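Local coordinates for protein PA0821 (Pseudomonas aeruginosa, PDB 7DRG) that probably acts as the immunity protein (antitoxin) that neutralises a VRR-NUC nuclease effector of the type VI secretion system, at residues A49-D63 with L96-L109. Residues are numbered along the deposited sequence; the frame is centred on the assembly and turned at random.
Sequences AHTPLVRESLCQCFD and LREMMGAMDEDDHL
Leu96 packs CD2 against CB of Phe62 (3.7 Å), while its CG lies by Cys59 SG. Arg97 runs out from the same turn as an extended chain. Its guanidinium lies flat over Cys59 CB, and NH2, with Asp63 OD2 in the guanidinium plane, makes a short salt bridge to that oxygen (2.5 Å), nearly straight at 170° but entering from above the carboxylate plane. A water ties Arg97 NH1 to Glu56 O. One turn on, selenomethionine Met100 bends at chi2 (-133°) and chi3, bringing SE against Cys59 SG (3.8 Å) and CE against Arg55 CD (3.7 Å). Beyond the helix, Asp104, opening a type I turn, accepts at O a hydrogen bond from Arg55 NH2 (3.1 Å) and a weak one from NH1; Arg55 NE donates to Ala49 O (2.9 Å). Waters bridge Arg55 NH1 to Met100 O and NH2 to Asp107 O. Glu105 O sits on His50 CB. Leu109 CD2 and His50 O lie over opposite guanidinium faces of Arg55, toward the rim. This buried arginine joins helix 52-69 to the loop entering strand 109-114 of the immunity-family fold. Helix 96-101 runs nearly antiparallel to residues 52-63 (159°, axes 10.1 Å apart), with Phe111 and Tyr113 against Leu96, helix 134-139 beside His50 and Glu105, and helix 161-173 touching Gln60 and Cys61.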
loop_
_atom_site.group_PDB
_atom_site.type_symbol
_atom_site.label_atom_id
_atom_site.label_comp_id
_atom_site.label_asym_id
_atom_site.label_seq_id
_atom_site.Cartn_x
_atom_site.Cartn_y
_atom_site.Cartn_z
ATOM N N ALA B 49 -18.499 -19.642 -26.846
ATOM C CA ALA B 49 -18.532 -18.317 -27.451
ATOM C C ALA B 49 -18.410 -18.367 -28.967
ATOM O O ALA B 49 -18.766 -17.393 -29.635
ATOM C CB ALA B 49 -17.410 -17.447 -26.882
ATOM N N HIS B 50 -17.905 -19.471 -29.519
ATOM C CA HIS B 50 -17.784 -19.635 -30.964
ATOM C C HIS B 50 -19.104 -19.982 -31.648
ATOM O O HIS B 50 -19.136 -20.042 -32.882
ATOM C CB HIS B 50 -16.753 -20.721 -31.280
ATOM C CG HIS B 50 -17.101 -22.067 -30.726
ATOM N ND1 HIS B 50 -16.823 -22.435 -29.426
ATOM C CD2 HIS B 50 -17.709 -23.134 -31.297
ATOM C CE1 HIS B 50 -17.244 -23.671 -29.221
ATOM N NE2 HIS B 50 -17.783 -24.119 -30.342
ATOM N N THR B 51 -20.195 -20.197 -30.888
ATOM C CA THR B 51 -21.435 -20.652 -31.511
ATOM C C THR B 51 -22.390 -19.487 -31.750
ATOM O O THR B 51 -22.374 -18.492 -31.020
ATOM C CB THR B 51 -22.134 -21.706 -30.650
ATOM O OG1 THR B 51 -22.565 -21.124 -29.410
ATOM C CG2 THR B 51 -21.211 -22.875 -30.365
ATOM N N PRO B 52 -23.251 -19.590 -32.765
ATOM C CA PRO B 52 -24.153 -18.468 -33.064
ATOM C C PRO B 52 -25.124 -18.127 -31.946
ATOM O O PRO B 52 -25.393 -16.938 -31.736
ATOM C CB PRO B 52 -24.889 -18.945 -34.326
ATOM C CG PRO B 52 -23.957 -19.898 -34.954
ATOM C CD PRO B 52 -23.276 -20.612 -33.826
ATOM N N LEU B 53 -25.681 -19.121 -31.242
ATOM C CA LEU B 53 -26.661 -18.818 -30.204
ATOM C C LEU B 53 -26.025 -18.050 -29.054
ATOM O O LEU B 53 -26.639 -17.118 -28.521
ATOM C CB LEU B 53 -27.321 -20.102 -29.697
ATOM C CG LEU B 53 -28.304 -20.741 -30.681
ATOM C CD1 LEU B 53 -28.937 -21.979 -30.069
ATOM C CD2 LEU B 53 -29.365 -19.738 -31.102
ATOM N N VAL B 54 -24.791 -18.406 -28.677
ATOM C CA VAL B 54 -24.118 -17.687 -27.596
ATOM C C VAL B 54 -23.744 -16.288 -28.054
ATOM O O VAL B 54 -23.853 -15.321 -27.289
ATOM C CB VAL B 54 -22.889 -18.469 -27.093
ATOM C CG1 VAL B 54 -22.090 -17.645 -26.061
ATOM C CG2 VAL B 54 -23.304 -19.785 -26.479
ATOM N N ARG B 55 -23.306 -16.150 -29.309
ATOM C CA ARG B 55 -23.005 -14.819 -29.826
ATOM C C ARG B 55 -24.249 -13.934 -29.846
ATOM O O ARG B 55 -24.180 -12.760 -29.464
ATOM C CB ARG B 55 -22.369 -14.929 -31.207
ATOM C CG ARG B 55 -20.967 -15.501 -31.120
ATOM C CD ARG B 55 -20.360 -15.766 -32.479
ATOM N NE ARG B 55 -19.001 -16.273 -32.327
ATOM C CZ ARG B 55 -18.152 -16.425 -33.339
ATOM N NH1 ARG B 55 -18.527 -16.097 -34.573
ATOM N NH2 ARG B 55 -16.930 -16.900 -33.115
ATOM N N GLU B 56 -25.407 -14.484 -30.245
ATOM C CA GLU B 56 -26.638 -13.699 -30.176
ATOM C C GLU B 56 -26.951 -13.279 -28.747
ATOM O O GLU B 56 -27.414 -12.156 -28.511
ATOM C CB GLU B 56 -27.811 -14.489 -30.753
ATOM C CG GLU B 56 -27.640 -14.842 -32.211
ATOM C CD GLU B 56 -28.776 -15.709 -32.735
ATOM O OE1 GLU B 56 -29.823 -15.812 -32.050
ATOM O OE2 GLU B 56 -28.580 -16.327 -33.803
ATOM N N SER B 57 -26.736 -14.180 -27.786
ATOM C CA SER B 57 -26.994 -13.836 -26.389
ATOM C C SER B 57 -26.035 -12.759 -25.900
ATOM O O SER B 57 -26.433 -11.866 -25.143
ATOM C CB SER B 57 -26.913 -15.085 -25.513
ATOM O OG SER B 57 -28.082 -15.881 -25.708
ATOM N N LEU B 58 -24.776 -12.810 -26.342
ATOM C CA LEU B 58 -23.840 -11.741 -26.009
ATOM C C LEU B 58 -24.316 -10.409 -26.567
ATOM O O LEU B 58 -24.157 -9.361 -25.930
ATOM C CB LEU B 58 -22.452 -12.081 -26.557
ATOM C CG LEU B 58 -21.690 -13.176 -25.809
ATOM C CD1 LEU B 58 -20.479 -13.633 -26.623
ATOM C CD2 LEU B 58 -21.241 -12.664 -24.435
ATOM N N CYS B 59 -24.900 -10.427 -27.767
ATOM C CA CYS B 59 -25.423 -9.197 -28.339
ATOM C C CYS B 59 -26.624 -8.691 -27.563
ATOM O O CYS B 59 -26.810 -7.473 -27.456
ATOM C CB CYS B 59 -25.789 -9.411 -29.802
ATOM S SG CYS B 59 -24.321 -9.571 -30.834
ATOM N N GLN B 60 -27.455 -9.601 -27.035
ATOM C CA GLN B 60 -28.558 -9.173 -26.183
ATOM C C GLN B 60 -28.038 -8.602 -24.870
ATOM O O GLN B 60 -28.578 -7.610 -24.366
ATOM C CB GLN B 60 -29.522 -10.340 -25.944
ATOM C CG GLN B 60 -30.665 -10.050 -24.969
ATOM C CD GLN B 60 -31.670 -9.014 -25.451
ATOM O OE1 GLN B 60 -31.873 -8.817 -26.648
ATOM N NE2 GLN B 60 -32.324 -8.354 -24.500
ATOM N N CYS B 61 -26.962 -9.188 -24.327
ATOM C CA CYS B 61 -26.307 -8.590 -23.165
ATOM C C CYS B 61 -25.868 -7.163 -23.463
ATOM O O CYS B 61 -26.084 -6.250 -22.654
ATOM C CB CYS B 61 -25.102 -9.419 -22.731
ATOM S SG CYS B 61 -25.453 -11.059 -22.080
ATOM N N PHE B 62 -25.237 -6.951 -24.623
ATOM C CA PHE B 62 -24.770 -5.611 -24.945
ATOM C C PHE B 62 -25.932 -4.644 -25.134
ATOM O O PHE B 62 -25.837 -3.480 -24.727
ATOM C CB PHE B 62 -23.873 -5.628 -26.184
ATOM C CG PHE B 62 -23.244 -4.295 -26.475
ATOM C CD1 PHE B 62 -22.372 -3.725 -25.561
ATOM C CD2 PHE B 62 -23.529 -3.606 -27.642
ATOM C CE1 PHE B 62 -21.792 -2.492 -25.799
ATOM C CE2 PHE B 62 -22.940 -2.367 -27.887
ATOM C CZ PHE B 62 -22.070 -1.818 -26.963
ATOM N N ASP B 63 -27.036 -5.093 -25.749
ATOM C CA ASP B 63 -28.203 -4.220 -25.879
ATOM C C ASP B 63 -28.671 -3.726 -24.513
ATOM O O ASP B 63 -28.968 -2.541 -24.333
ATOM C CB ASP B 63 -29.349 -4.955 -26.575
ATOM C CG ASP B 63 -29.135 -5.137 -28.068
ATOM O OD1 ASP B 63 -28.290 -4.432 -28.662
ATOM O OD2 ASP B 63 -29.853 -5.984 -28.649
ATOM N N LEU B 96 -22.837 -4.138 -32.856
ATOM C CA LEU B 96 -22.163 -5.376 -32.480
ATOM C C LEU B 96 -22.685 -6.559 -33.289
ATOM O O LEU B 96 -21.898 -7.401 -33.731
ATOM C CB LEU B 96 -22.313 -5.625 -30.973
ATOM C CG LEU B 96 -21.561 -6.830 -30.416
ATOM C CD1 LEU B 96 -20.074 -6.687 -30.708
ATOM C CD2 LEU B 96 -21.785 -6.950 -28.913
ATOM N N ARG B 97 -24.001 -6.623 -33.529
ATOM C CA ARG B 97 -24.550 -7.726 -34.320
ATOM C C ARG B 97 -23.999 -7.738 -35.741
ATOM O O ARG B 97 -23.868 -8.808 -36.349
ATOM C CB ARG B 97 -26.078 -7.643 -34.359
ATOM C CG ARG B 97 -26.742 -7.948 -33.023
ATOM C CD ARG B 97 -28.236 -7.622 -33.026
ATOM N NE ARG B 97 -28.750 -7.489 -31.664
ATOM C CZ ARG B 97 -29.181 -8.504 -30.933
ATOM N NH1 ARG B 97 -29.165 -9.728 -31.438
ATOM N NH2 ARG B 97 -29.623 -8.277 -29.704
ATOM N N GLU B 98 -23.679 -6.565 -36.289
ATOM C CA GLU B 98 -23.137 -6.514 -37.640
ATOM C C GLU B 98 -21.700 -7.018 -37.671
ATOM O O GLU B 98 -21.304 -7.727 -38.600
ATOM C CB GLU B 98 -23.236 -5.088 -38.187
ATOM C CG GLU B 98 -22.836 -4.925 -39.653
ATOM C CD GLU B 98 -23.882 -5.431 -40.645
ATOM O OE1 GLU B 98 -25.067 -5.585 -40.279
ATOM O OE2 GLU B 98 -23.505 -5.668 -41.812
HETATM N N MSE B 99 -20.909 -6.678 -36.657
HETATM C CA MSE B 99 -19.529 -7.140 -36.602
HETATM C C MSE B 99 -19.479 -8.645 -36.347
HETATM O O MSE B 99 -18.662 -9.354 -36.939
HETATM C CB MSE B 99 -18.752 -6.370 -35.533
HETATM C CG MSE B 99 -18.487 -4.932 -35.937
HETATM SE SE MSE B 99 -17.437 -3.978 -34.600
HETATM C CE MSE B 99 -18.809 -3.804 -33.209
HETATM N N MSE B 100 -20.384 -9.133 -35.515
HETATM C CA MSE B 100 -20.391 -10.586 -35.243
HETATM C C MSE B 100 -20.869 -11.333 -36.494
HETATM O O MSE B 100 -20.448 -12.457 -36.702
HETATM C CB MSE B 100 -21.318 -10.898 -34.069
HETATM C CG MSE B 100 -21.011 -10.152 -32.810
HETATM SE SE MSE B 100 -21.027 -11.421 -31.334
HETATM C CE MSE B 100 -19.466 -12.191 -32.050
ATOM N N GLY B 101 -21.742 -10.715 -37.283
ATOM C CA GLY B 101 -22.242 -11.381 -38.474
ATOM C C GLY B 101 -21.196 -11.603 -39.544
ATOM O O GLY B 101 -21.386 -12.459 -40.417
ATOM N N ALA B 102 -20.108 -10.839 -39.511
ATOM C CA ALA B 102 -18.994 -11.032 -40.424
ATOM C C ALA B 102 -18.038 -12.120 -39.957
ATOM O O ALA B 102 -16.988 -12.315 -40.584
ATOM C CB ALA B 102 -18.231 -9.716 -40.601
HETATM N N MSE B 103 -18.371 -12.822 -38.879
HETATM C CA MSE B 103 -17.460 -13.783 -38.276
HETATM C C MSE B 103 -18.057 -15.178 -38.249
HETATM O O MSE B 103 -19.277 -15.338 -38.218
HETATM C CB MSE B 103 -17.087 -13.330 -36.862
HETATM C CG MSE B 103 -16.552 -11.918 -36.840
HETATM SE SE MSE B 103 -16.167 -11.304 -35.024
HETATM C CE MSE B 103 -14.226 -11.444 -35.056
ATOM N N ASP B 104 -17.198 -16.190 -38.287
ATOM C CA ASP B 104 -17.645 -17.566 -38.142
ATOM C C ASP B 104 -17.016 -18.171 -36.888
ATOM O O ASP B 104 -16.371 -17.479 -36.086
ATOM C CB ASP B 104 -17.346 -18.386 -39.404
ATOM C CG ASP B 104 -15.862 -18.429 -39.764
ATOM O OD1 ASP B 104 -14.992 -18.229 -38.890
ATOM O OD2 ASP B 104 -15.563 -18.668 -40.958
ATOM N N GLU B 105 -17.214 -19.479 -36.722
ATOM C CA GLU B 105 -16.856 -20.130 -35.469
ATOM C C GLU B 105 -15.356 -20.131 -35.210
ATOM O O GLU B 105 -14.944 -20.277 -34.055
ATOM C CB GLU B 105 -17.388 -21.562 -35.444
ATOM C CG GLU B 105 -16.830 -22.460 -36.533
ATOM C CD GLU B 105 -17.765 -22.593 -37.727
ATOM O OE1 GLU B 105 -18.649 -21.726 -37.909
ATOM O OE2 GLU B 105 -17.621 -23.582 -38.480
ATOM N N ASP B 106 -14.529 -19.961 -36.241
ATOM C CA ASP B 106 -13.085 -19.948 -36.045
ATOM C C ASP B 106 -12.511 -18.553 -35.837
ATOM O O ASP B 106 -11.294 -18.422 -35.663
ATOM C CB ASP B 106 -12.386 -20.628 -37.226
ATOM C CG ASP B 106 -12.459 -22.136 -37.143
ATOM O OD1 ASP B 106 -12.377 -22.670 -36.015
ATOM O OD2 ASP B 106 -12.603 -22.787 -38.197
ATOM N N ASP B 107 -13.340 -17.514 -35.833
ATOM C CA ASP B 107 -12.854 -16.188 -35.483
ATOM C C ASP B 107 -12.827 -16.009 -33.968
ATOM O O ASP B 107 -13.608 -16.623 -33.235
ATOM C CB ASP B 107 -13.726 -15.108 -36.122
ATOM C CG ASP B 107 -13.523 -15.012 -37.619
ATOM O OD1 ASP B 107 -12.355 -14.991 -38.064
ATOM O OD2 ASP B 107 -14.531 -14.962 -38.352
ATOM N N HIS B 108 -11.900 -15.175 -33.505
ATOM C CA HIS B 108 -11.764 -14.845 -32.092
ATOM C C HIS B 108 -12.612 -13.618 -31.780
ATOM O O HIS B 108 -12.514 -12.600 -32.468
ATOM C CB HIS B 108 -10.287 -14.598 -31.757
ATOM C CG HIS B 108 -10.047 -13.881 -30.463
ATOM N ND1 HIS B 108 -10.432 -14.386 -29.239
ATOM C CD2 HIS B 108 -9.426 -12.705 -30.202
ATOM C CE1 HIS B 108 -10.074 -13.548 -28.283
ATOM N NE2 HIS B 108 -9.459 -12.519 -28.840
ATOM N N LEU B 109 -13.463 -13.718 -30.762
ATOM C CA LEU B 109 -14.251 -12.561 -30.358
ATOM C C LEU B 109 -13.373 -11.627 -29.543
ATOM O O LEU B 109 -12.812 -12.035 -28.524
ATOM C CB LEU B 109 -15.458 -12.976 -29.526
ATOM C CG LEU B 109 -16.398 -14.007 -30.126
ATOM C CD1 LEU B 109 -17.692 -13.968 -29.356
ATOM C CD2 LEU B 109 -16.596 -13.727 -31.596
HETATM O O HOH W 1 -15.203 -17.001 -30.914
HETATM O O HOH W 2 -20.994 -14.966 -35.798
HETATM O O HOH W 3 -30.029 -11.270 -29.417
#